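Local atomic coordinates of spindle pole body-associated protein VIK1 (Saccharomyces cerevisiae, PDB entry 2O0A), a protein that recruits the minus end-directed kinesin-14 motor Kar3 to microtubules and, paired with it, cross-links antiparallel microtubules. Residues 98-103 with 267-272. Sequence-based numbering, arbitrary orientation.
Sequences SLSTTP and LLNLND. With EDO (1,2-ethanediol), chain B.
L99 and L267 join two parallel strands in the central sheet of the motor-homology domain: L99 N gives a nearly straight hydrogen bond to L267 O (2.8 Å), and N269 N returns one to L99 O (2.8 Å). S98 adds a CA-H...O contact to the same L267 carbonyl.

The side-chain amide of N269 turns back onto the other strand. With CG beside its own backbone N (chi1 -63°), N269 ND2 reaches over the carbonyl of L99 and bonds to L99 O at 3.1 Å from well above the carbonyl plane, making two donors from one residue on a single acceptor. It also makes a weak bond to S98 OG, and S100 OG is 3.1 Å from N269 ND2. N269 OD1 accepts from O1 of an ethanediol, probably from the crystallisation liquor, at 3.0 Å. An alanine here would probably leave L99 O without its side-chain donor and take from S98 OG its weak amide donor.

Past N269 the two segments separate. T101 OG1 donates to D272 OD2 (2.7 Å) on the anti side of the carboxylate, while T102 and N271 meet tip to tip, N271 ND2 bonding T102 OG1 at 2.9 Å with the hydroxyl in the amide plane. One water accepts from T101 N and lies within bonding distance of N269 O and N271 OD1; a second donates to T101 OG1.

Apolar packing is slight: L99 and L268 run side by side on one face, L99 CD2 to L268 CG 4.2 Å, and L268 also touches S283 of helix 276-289.

Residues 100-103 (STTP) lie where kinesin motors carry the P-loop; this domain has no nucleotide site, and past the ladder N271, D272 and water hold the turn in place of backbone pairing.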
loop_
_atom_site.group_PDB
_atom_site.type_symbol
_atom_site.label_atom_id
_atom_site.label_comp_id
_atom_site.label_asym_id
_atom_site.label_seq_id
_atom_site.Cartn_x
_atom_site.Cartn_y
_atom_site.Cartn_z
ATOM N N SER A 98 0.540 0.258 3.352
ATOM C CA SER A 98 -0.393 -0.703 3.916
ATOM C C SER A 98 -0.208 -0.808 5.433
ATOM O O SER A 98 0.893 -1.104 5.897
ATOM C CB SER A 98 -0.216 -2.068 3.244
ATOM O OG SER A 98 -1.141 -3.012 3.777
ATOM N N LEU A 99 -1.289 -0.539 6.170
ATOM C CA LEU A 99 -1.311 -0.650 7.635
ATOM C C LEU A 99 -2.075 -1.897 8.028
ATOM O O LEU A 99 -3.212 -2.123 7.582
ATOM C CB LEU A 99 -2.007 0.581 8.235
ATOM C CG LEU A 99 -1.204 1.881 8.346
ATOM C CD1 LEU A 99 -0.737 2.403 7.011
ATOM C CD2 LEU A 99 -2.009 2.954 9.071
ATOM N N SER A 100 -1.445 -2.705 8.869
ATOM C CA SER A 100 -2.008 -3.987 9.308
ATOM C C SER A 100 -1.634 -4.164 10.759
ATOM O O SER A 100 -0.649 -3.595 11.206
ATOM C CB SER A 100 -1.407 -5.126 8.509
ATOM O OG SER A 100 -1.847 -5.108 7.141
ATOM N N THR A 101 -2.408 -4.954 11.502
ATOM C CA THR A 101 -2.025 -5.245 12.892
ATOM C C THR A 101 -1.710 -6.730 13.106
ATOM O O THR A 101 -1.418 -7.165 14.236
ATOM C CB THR A 101 -3.102 -4.777 13.909
ATOM O OG1 THR A 101 -4.354 -5.391 13.581
ATOM C CG2 THR A 101 -3.241 -3.254 13.898
ATOM N N THR A 102 -1.782 -7.500 12.025
ATOM C CA THR A 102 -1.444 -8.919 12.023
ATOM C C THR A 102 -0.559 -9.204 10.813
ATOM O O THR A 102 -0.522 -8.397 9.877
ATOM C CB THR A 102 -2.701 -9.801 11.948
ATOM O OG1 THR A 102 -3.467 -9.471 10.777
ATOM C CG2 THR A 102 -3.564 -9.624 13.188
ATOM N N PRO A 103 0.175 -10.331 10.834
ATOM C CA PRO A 103 0.987 -10.718 9.680
ATOM C C PRO A 103 0.178 -10.689 8.390
ATOM O O PRO A 103 -0.928 -11.252 8.326
ATOM C CB PRO A 103 1.403 -12.150 10.021
ATOM C CG PRO A 103 1.474 -12.151 11.506
ATOM C CD PRO A 103 0.318 -11.291 11.950
ATOM N N LEU A 267 -3.770 2.039 2.556
ATOM C CA LEU A 267 -4.616 0.872 2.679
ATOM C C LEU A 267 -4.651 0.466 4.154
ATOM O O LEU A 267 -3.611 0.158 4.739
ATOM C CB LEU A 267 -4.070 -0.280 1.816
ATOM C CG LEU A 267 -4.924 -1.548 1.848
ATOM C CD1 LEU A 267 -6.335 -1.310 1.292
ATOM C CD2 LEU A 267 -4.227 -2.707 1.095
ATOM N N LEU A 268 -5.837 0.514 4.752
ATOM C CA LEU A 268 -5.976 0.155 6.164
ATOM C C LEU A 268 -6.652 -1.194 6.262
ATOM O O LEU A 268 -7.801 -1.350 5.872
ATOM C CB LEU A 268 -6.727 1.242 6.945
ATOM C CG LEU A 268 -5.777 2.374 7.384
ATOM C CD1 LEU A 268 -5.216 3.168 6.205
ATOM C CD2 LEU A 268 -6.478 3.318 8.325
ATOM N N ASN A 269 -5.910 -2.177 6.751
ATOM C CA ASN A 269 -6.419 -3.544 6.840
ATOM C C ASN A 269 -7.016 -3.764 8.215
ATOM O O ASN A 269 -6.284 -3.844 9.206
ATOM C CB ASN A 269 -5.307 -4.560 6.551
ATOM C CG ASN A 269 -4.769 -4.431 5.144
ATOM O OD1 ASN A 269 -5.379 -4.917 4.180
ATOM N ND2 ASN A 269 -3.611 -3.773 5.006
ATOM N N LEU A 270 -8.340 -3.868 8.263
ATOM C CA LEU A 270 -9.062 -3.914 9.532
ATOM C C LEU A 270 -9.591 -5.319 9.758
ATOM O O LEU A 270 -10.535 -5.753 9.108
ATOM C CB LEU A 270 -10.196 -2.879 9.552
ATOM C CG LEU A 270 -9.918 -1.421 9.158
ATOM C CD1 LEU A 270 -11.189 -0.607 9.310
ATOM C CD2 LEU A 270 -8.766 -0.789 9.969
ATOM N N ASN A 271 -8.959 -6.037 10.677
ATOM C CA ASN A 271 -9.320 -7.424 10.924
ATOM C C ASN A 271 -9.136 -7.777 12.385
ATOM O O ASN A 271 -9.026 -8.945 12.739
ATOM C CB ASN A 271 -8.457 -8.341 10.052
ATOM C CG ASN A 271 -7.018 -8.411 10.529
ATOM O OD1 ASN A 271 -6.525 -7.496 11.201
ATOM N ND2 ASN A 271 -6.340 -9.507 10.203
ATOM N N ASP A 272 -9.108 -6.748 13.222
ATOM C CA ASP A 272 -8.618 -6.858 14.588
ATOM C C ASP A 272 -9.439 -5.927 15.480
ATOM O O ASP A 272 -9.218 -4.715 15.510
ATOM C CB ASP A 272 -7.148 -6.437 14.572
ATOM C CG ASP A 272 -6.439 -6.671 15.879
ATOM O OD1 ASP A 272 -6.964 -7.391 16.758
ATOM O OD2 ASP A 272 -5.322 -6.125 16.011
HETATM C C1 EDO B . -7.793 -7.296 4.892
HETATM O O1 EDO B . -6.501 -7.673 4.419
HETATM C C2 EDO B . -7.879 -7.601 6.391
HETATM O O2 EDO B . -6.918 -8.625 6.714
HETATM O O HOH W 1 -4.562 -6.154 10.062
HETATM O O HOH W 2 -6.309 -4.221 11.881
#